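Local coordinates for Mannose/sialic acid-binding lectin (Polygonatum cyrtonema, PDB 3A0C), which probably binds carbohydrate, mannose in particular, as a plant lectin with the beta-prism II (bulb-type) fold and anti-HIV activity, at residues Y22-Q27 and R93-Y98; C30-Y35 and L63-Q68. All coordinates share one frame; numbering follows the deposited sequence.

Contact 1. Residues Y22-Q27 and R93-Y98; sequences YRLIMQ and RNVVIY. Unlike the reference sequence in segment 22-27: Gln-27 (reference Pro).
In the beta-prism II fold, Tyr-22 and Leu-24 of strand 22-26 meet Arg-93 and Val-95 at the seam between two of the sheets. No hydrogen bond crosses this seam. The Arg-93 chain lies across the Tyr-22 ring at about a right angle. Arg-93 CG sits 3.3 Å from the centroid of the Tyr-22 ring and 6° off the normal, a CH-pi contact. Arg-93 CB and CD flank it over the same face, and CB comes to 3.3 Å from Tyr-22 CE1, which is tight. The Arg-93 chain then bends (chi3 61°), and the guanidinium plane ends 65° from the ring plane. It therefore does not stack on Tyr-22, and its NH1 makes a salt bridge with Asp-36. Deeper in, Leu-24 and Val-95 reach toward each other tip to tip, with Leu-24 CD2 3.8 Å from Val-95 CG1. Both also touch Leu-87. Val-96 to Tyr-98, just beyond Val-95, pair antiparallel with a strand of the second subunit. The chemistry is graded: methyl meets methyl at the buried end of the seam, while at its partly exposed end the tyrosine ring takes the methylenes of Arg-93 and leaves the charge to Asp-36.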
loop_
_atom_site.group_PDB
_atom_site.type_symbol
_atom_site.label_atom_id
_atom_site.label_comp_id
_atom_site.label_asym_id
_atom_site.label_seq_id
_atom_site.Cartn_x
_atom_site.Cartn_y
_atom_site.Cartn_z
ATOM N N TYR A 22 -6.620 -13.319 -2.377
ATOM C CA TYR A 22 -6.849 -12.249 -3.343
ATOM C C TYR A 22 -5.706 -12.022 -4.337
ATOM O O TYR A 22 -4.534 -12.032 -3.967
ATOM C CB TYR A 22 -7.152 -10.952 -2.574
ATOM C CG TYR A 22 -8.237 -11.107 -1.522
ATOM C CD1 TYR A 22 -8.274 -10.272 -0.404
ATOM C CD2 TYR A 22 -9.219 -12.091 -1.641
ATOM C CE1 TYR A 22 -9.253 -10.415 0.573
ATOM C CE2 TYR A 22 -10.212 -12.237 -0.678
ATOM C CZ TYR A 22 -10.219 -11.398 0.425
ATOM O OH TYR A 22 -11.199 -11.532 1.377
ATOM N N ARG A 23 -6.079 -11.813 -5.599
ATOM C CA ARG A 23 -5.129 -11.560 -6.678
ATOM C C ARG A 23 -5.713 -10.552 -7.668
ATOM O O ARG A 23 -6.755 -10.784 -8.270
ATOM C CB ARG A 23 -4.806 -12.841 -7.450
ATOM C CG ARG A 23 -4.961 -14.121 -6.670
ATOM C CD ARG A 23 -5.836 -15.105 -7.454
ATOM N NE ARG A 23 -5.603 -16.497 -7.064
ATOM C CZ ARG A 23 -6.162 -17.543 -7.662
ATOM N NH1 ARG A 23 -6.998 -17.362 -8.676
ATOM N NH2 ARG A 23 -5.867 -18.769 -7.261
ATOM N N LEU A 24 -5.019 -9.437 -7.836
ATOM C CA LEU A 24 -5.434 -8.390 -8.750
ATOM C C LEU A 24 -4.502 -8.523 -9.944
ATOM O O LEU A 24 -3.321 -8.191 -9.846
ATOM C CB LEU A 24 -5.250 -7.029 -8.089
ATOM C CG LEU A 24 -5.714 -5.825 -8.891
ATOM C CD1 LEU A 24 -7.208 -5.922 -9.177
ATOM C CD2 LEU A 24 -5.396 -4.580 -8.108
ATOM N N ILE A 25 -5.041 -8.985 -11.066
ATOM C CA ILE A 25 -4.236 -9.213 -12.257
ATOM C C ILE A 25 -4.547 -8.408 -13.521
ATOM O O ILE A 25 -5.704 -8.116 -13.840
ATOM C CB ILE A 25 -4.252 -10.725 -12.623
ATOM C CG1 ILE A 25 -3.367 -10.988 -13.843
ATOM C CG2 ILE A 25 -5.662 -11.173 -12.927
ATOM C CD1 ILE A 25 -3.153 -12.451 -14.137
ATOM N N MET A 26 -3.482 -8.038 -14.230
ATOM C CA MET A 26 -3.589 -7.310 -15.489
ATOM C C MET A 26 -3.456 -8.412 -16.533
ATOM O O MET A 26 -2.355 -8.768 -16.935
ATOM C CB MET A 26 -2.446 -6.303 -15.623
ATOM C CG MET A 26 -2.405 -5.550 -16.945
ATOM S SD MET A 26 -3.835 -4.495 -17.272
ATOM C CE MET A 26 -4.816 -5.574 -18.356
ATOM N N GLN A 27 -4.590 -8.953 -16.958
ATOM C CA GLN A 27 -4.617 -10.053 -17.913
ATOM C C GLN A 27 -4.179 -9.717 -19.322
ATOM O O GLN A 27 -4.079 -8.552 -19.700
ATOM C CB GLN A 27 -6.015 -10.646 -17.948
ATOM C CG GLN A 27 -6.407 -11.287 -16.631
ATOM C CD GLN A 27 -7.867 -11.645 -16.572
ATOM O OE1 GLN A 27 -8.325 -12.258 -15.612
ATOM N NE2 GLN A 27 -8.618 -11.249 -17.594
ATOM N N ARG A 93 -10.035 -7.045 0.956
ATOM C CA ARG A 93 -10.361 -7.223 -0.449
ATOM C C ARG A 93 -10.686 -5.964 -1.249
ATOM O O ARG A 93 -11.006 -6.054 -2.437
ATOM C CB ARG A 93 -11.501 -8.241 -0.608
ATOM C CG ARG A 93 -11.341 -9.113 -1.866
ATOM C CD ARG A 93 -12.519 -10.051 -2.083
ATOM N NE ARG A 93 -13.762 -9.311 -2.265
ATOM C CZ ARG A 93 -14.952 -9.871 -2.461
ATOM N NH1 ARG A 93 -15.088 -11.185 -2.510
ATOM N NH2 ARG A 93 -16.015 -9.106 -2.592
ATOM N N ASN A 94 -10.605 -4.795 -0.628
ATOM C CA ASN A 94 -10.884 -3.556 -1.350
ATOM C C ASN A 94 -9.569 -3.118 -1.988
ATOM O O ASN A 94 -8.516 -3.315 -1.415
ATOM C CB ASN A 94 -11.409 -2.474 -0.384
ATOM C CG ASN A 94 -12.075 -1.281 -1.100
ATOM O OD1 ASN A 94 -12.273 -1.272 -2.308
ATOM N ND2 ASN A 94 -12.429 -0.274 -0.326
ATOM N N VAL A 95 -9.640 -2.560 -3.193
ATOM C CA VAL A 95 -8.465 -2.075 -3.915
ATOM C C VAL A 95 -8.554 -0.557 -3.940
ATOM O O VAL A 95 -9.415 0.019 -4.604
ATOM C CB VAL A 95 -8.435 -2.615 -5.350
ATOM C CG1 VAL A 95 -7.308 -1.957 -6.129
ATOM C CG2 VAL A 95 -8.264 -4.142 -5.314
ATOM N N VAL A 96 -7.635 0.083 -3.217
ATOM C CA VAL A 96 -7.624 1.528 -3.045
ATOM C C VAL A 96 -6.378 2.275 -3.526
ATOM O O VAL A 96 -5.255 1.774 -3.442
ATOM C CB VAL A 96 -7.819 1.855 -1.537
ATOM C CG1 VAL A 96 -8.113 3.321 -1.339
ATOM C CG2 VAL A 96 -8.919 0.982 -0.961
ATOM N N ILE A 97 -6.605 3.487 -4.023
ATOM C CA ILE A 97 -5.531 4.374 -4.470
ATOM C C ILE A 97 -5.422 5.451 -3.383
ATOM O O ILE A 97 -6.423 6.089 -3.022
ATOM C CB ILE A 97 -5.866 5.074 -5.830
ATOM C CG1 ILE A 97 -5.930 4.043 -6.962
ATOM C CG2 ILE A 97 -4.825 6.139 -6.159
ATOM C CD1 ILE A 97 -6.224 4.640 -8.342
ATOM N N TYR A 98 -4.220 5.634 -2.847
ATOM C CA TYR A 98 -3.991 6.647 -1.816
ATOM C C TYR A 98 -2.936 7.647 -2.272
ATOM O O TYR A 98 -2.073 7.321 -3.088
ATOM C CB TYR A 98 -3.503 6.015 -0.496
ATOM C CG TYR A 98 -4.469 5.069 0.200
ATOM C CD1 TYR A 98 -4.419 3.686 -0.035
ATOM C CD2 TYR A 98 -5.359 5.542 1.164
ATOM C CE1 TYR A 98 -5.216 2.807 0.682
ATOM C CE2 TYR A 98 -6.162 4.669 1.886
ATOM C CZ TYR A 98 -6.081 3.307 1.646
ATOM O OH TYR A 98 -6.839 2.445 2.403
#

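Contact 2. Residues C30-Y35 and L63-Q68; sequences CNFVLY and LVIYDQ
The backbones of the turn at Cys-30 and of strand 32-36 pass segment 63-68 without pairing; the nearest CA atoms, those of Cys-30 and Asp-67, are 7.3 Å apart, and no hydrogen bond joins the segments. Side-chain contact is carried by one methyl group. Ile-65 CG1 stands anti to its carbonyl carbon (chi1 -74°), and chi2 is extended, which sends CD1 straight out toward segment 30-35. There Ile-65 CD1 lies 3.6 Å from Phe-32 CB, the carbon at the base of that side chain. Ile-65 CD1 is also 4.1 Å from Cys-30 O, so the methyl touches both the phenylalanine and the turn before it. With CG anti to the backbone N (chi1 -174°), the Phe-32 ring is turned toward Leu-24, Trp-42 and Leu-55, and it packs against all three. Leu-55, on the strand next to Ile-65 in its own sheet, touches both Phe-32 and Ile-65. Cys-30 O accepts a hydrogen bond from Thr-46 OG1, and this satisfies the buried carbonyl beside the methyl. The contact is thus a join without hydrogen bonds between two sheets of the prism, made by one methyl against Phe-32 CB and a carbonyl oxygen that is bonded elsewhere. Beside it, the disulfide from Cys-30 SG to Cys-53 SG holds the turn covalently to the chain just before strand 54-57, the sheet neighbour of strand 63-66.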
loop_
_atom_site.group_PDB
_atom_site.type_symbol
_atom_site.label_atom_id
_atom_site.label_comp_id
_atom_site.label_asym_id
_atom_site.label_seq_id
_atom_site.Cartn_x
_atom_site.Cartn_y
_atom_site.Cartn_z
ATOM N N CYS A 30 -6.475 -7.671 -21.694
ATOM C CA CYS A 30 -6.622 -6.278 -21.269
ATOM C C CYS A 30 -7.653 -6.069 -20.196
ATOM O O CYS A 30 -7.983 -4.941 -19.852
ATOM C CB CYS A 30 -6.952 -5.376 -22.452
ATOM S SG CYS A 30 -5.510 -5.060 -23.501
ATOM N N ASN A 31 -8.171 -7.160 -19.665
ATOM C CA ASN A 31 -9.170 -7.050 -18.631
ATOM C C ASN A 31 -8.466 -6.998 -17.293
ATOM O O ASN A 31 -7.706 -7.896 -16.956
ATOM C CB ASN A 31 -10.127 -8.239 -18.702
ATOM C CG ASN A 31 -11.407 -8.007 -17.922
ATOM O OD1 ASN A 31 -11.829 -6.865 -17.709
ATOM N ND2 ASN A 31 -12.038 -9.089 -17.499
ATOM N N PHE A 32 -8.700 -5.929 -16.541
ATOM C CA PHE A 32 -8.087 -5.785 -15.225
ATOM C C PHE A 32 -9.114 -6.292 -14.220
ATOM O O PHE A 32 -10.114 -5.621 -13.942
ATOM C CB PHE A 32 -7.734 -4.319 -14.959
ATOM C CG PHE A 32 -6.981 -4.104 -13.686
ATOM C CD1 PHE A 32 -5.836 -4.842 -13.416
ATOM C CD2 PHE A 32 -7.413 -3.162 -12.756
ATOM C CE1 PHE A 32 -5.129 -4.652 -12.238
ATOM C CE2 PHE A 32 -6.707 -2.962 -11.564
ATOM C CZ PHE A 32 -5.565 -3.708 -11.308
ATOM N N VAL A 33 -8.863 -7.481 -13.674
ATOM C CA VAL A 33 -9.797 -8.101 -12.747
ATOM C C VAL A 33 -9.253 -8.578 -11.393
ATOM O O VAL A 33 -8.097 -8.995 -11.263
ATOM C CB VAL A 33 -10.537 -9.272 -13.474
ATOM C CG1 VAL A 33 -9.665 -9.836 -14.571
ATOM C CG2 VAL A 33 -10.908 -10.358 -12.494
ATOM N N LEU A 34 -10.116 -8.503 -10.386
ATOM C CA LEU A 34 -9.789 -8.918 -9.024
ATOM C C LEU A 34 -10.351 -10.308 -8.765
ATOM O O LEU A 34 -11.549 -10.519 -8.905
ATOM C CB LEU A 34 -10.394 -7.926 -8.023
ATOM C CG LEU A 34 -10.333 -8.269 -6.538
ATOM C CD1 LEU A 34 -8.904 -8.506 -6.096
ATOM C CD2 LEU A 34 -10.936 -7.125 -5.760
ATOM N N TYR A 35 -9.492 -11.255 -8.397
ATOM C CA TYR A 35 -9.934 -12.616 -8.122
ATOM C C TYR A 35 -9.953 -12.956 -6.647
ATOM O O TYR A 35 -9.068 -12.550 -5.897
ATOM C CB TYR A 35 -9.039 -13.620 -8.831
ATOM C CG TYR A 35 -9.287 -13.670 -10.312
ATOM C CD1 TYR A 35 -10.402 -14.320 -10.826
ATOM C CD2 TYR A 35 -8.423 -13.041 -11.202
ATOM C CE1 TYR A 35 -10.661 -14.344 -12.199
ATOM C CE2 TYR A 35 -8.667 -13.055 -12.576
ATOM C CZ TYR A 35 -9.795 -13.709 -13.065
ATOM O OH TYR A 35 -10.084 -13.697 -14.407
ATOM N N LEU A 63 -5.191 6.322 -12.540
ATOM C CA LEU A 63 -4.892 4.928 -12.847
ATOM C C LEU A 63 -5.425 4.649 -14.262
ATOM O O LEU A 63 -6.635 4.721 -14.503
ATOM C CB LEU A 63 -5.577 4.031 -11.826
ATOM C CG LEU A 63 -5.238 2.553 -11.916
ATOM C CD1 LEU A 63 -3.756 2.323 -11.651
ATOM C CD2 LEU A 63 -6.085 1.831 -10.906
ATOM N N VAL A 64 -4.526 4.322 -15.188
ATOM C CA VAL A 64 -4.895 4.106 -16.585
ATOM C C VAL A 64 -4.469 2.771 -17.195
ATOM O O VAL A 64 -3.411 2.239 -16.859
ATOM C CB VAL A 64 -4.279 5.235 -17.447
ATOM C CG1 VAL A 64 -4.802 5.172 -18.878
ATOM C CG2 VAL A 64 -4.548 6.584 -16.791
ATOM N N ILE A 65 -5.304 2.232 -18.087
ATOM C CA ILE A 65 -4.980 0.990 -18.789
ATOM C C ILE A 65 -4.650 1.405 -20.230
ATOM O O ILE A 65 -5.451 2.055 -20.887
ATOM C CB ILE A 65 -6.169 -0.026 -18.815
ATOM C CG1 ILE A 65 -6.358 -0.678 -17.441
ATOM C CG2 ILE A 65 -5.901 -1.133 -19.846
ATOM C CD1 ILE A 65 -7.525 -1.652 -17.383
ATOM N N TYR A 66 -3.459 1.047 -20.700
ATOM C CA TYR A 66 -3.020 1.386 -22.050
ATOM C C TYR A 66 -2.820 0.098 -22.859
ATOM O O TYR A 66 -2.338 -0.898 -22.326
ATOM C CB TYR A 66 -1.679 2.129 -21.992
ATOM C CG TYR A 66 -1.684 3.516 -21.375
ATOM C CD1 TYR A 66 -2.124 4.623 -22.096
ATOM C CD2 TYR A 66 -1.206 3.724 -20.083
ATOM C CE1 TYR A 66 -2.088 5.909 -21.545
ATOM C CE2 TYR A 66 -1.166 5.006 -19.518
ATOM C CZ TYR A 66 -1.611 6.094 -20.251
ATOM O OH TYR A 66 -1.617 7.351 -19.678
ATOM N N ASP A 67 -3.177 0.098 -24.138
ATOM C CA ASP A 67 -2.957 -1.108 -24.928
ATOM C C ASP A 67 -1.506 -1.082 -25.359
ATOM O O ASP A 67 -0.723 -0.290 -24.853
ATOM C CB ASP A 67 -3.862 -1.156 -26.163
ATOM C CG ASP A 67 -3.588 -0.028 -27.140
ATOM O OD1 ASP A 67 -2.498 0.572 -27.074
ATOM O OD2 ASP A 67 -4.462 0.257 -27.985
ATOM N N GLN A 68 -1.141 -1.929 -26.307
ATOM C CA GLN A 68 0.240 -1.984 -26.773
ATOM C C GLN A 68 0.594 -0.777 -27.633
ATOM O O GLN A 68 1.776 -0.480 -27.823
ATOM C CB GLN A 68 0.479 -3.277 -27.560
ATOM C CG GLN A 68 1.905 -3.798 -27.479
ATOM C CD GLN A 68 2.049 -5.202 -28.064
ATOM O OE1 GLN A 68 1.836 -5.420 -29.257
ATOM N NE2 GLN A 68 2.406 -6.159 -27.215
#

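The centres of the two contacts lie about 11 Å apart. Segments 22-27 and 30-35 are successive in the chain and belong to neighbouring strands of one antiparallel sheet. From that sheet, contact 1 reaches the sheet of strand 95-104 and contact 2 the sheet of strand 63-66. Together they tie all three walls of the prism. Segments 30-35 and 63-68 both fall between the two halves of contact 1. Arg-23 O to Tyr-35 N (2.8 Å) and Gln-27 OE1 to Tyr-35 OH (2.6 Å) are probable hydrogen bonds between the contacts. The Gln-27/Tyr-35 and Gln-90/Tyr-98 pairs match the bulb-type lectin pattern, consistent with mannose sites; at Tyr-66 the partner is His-58 instead.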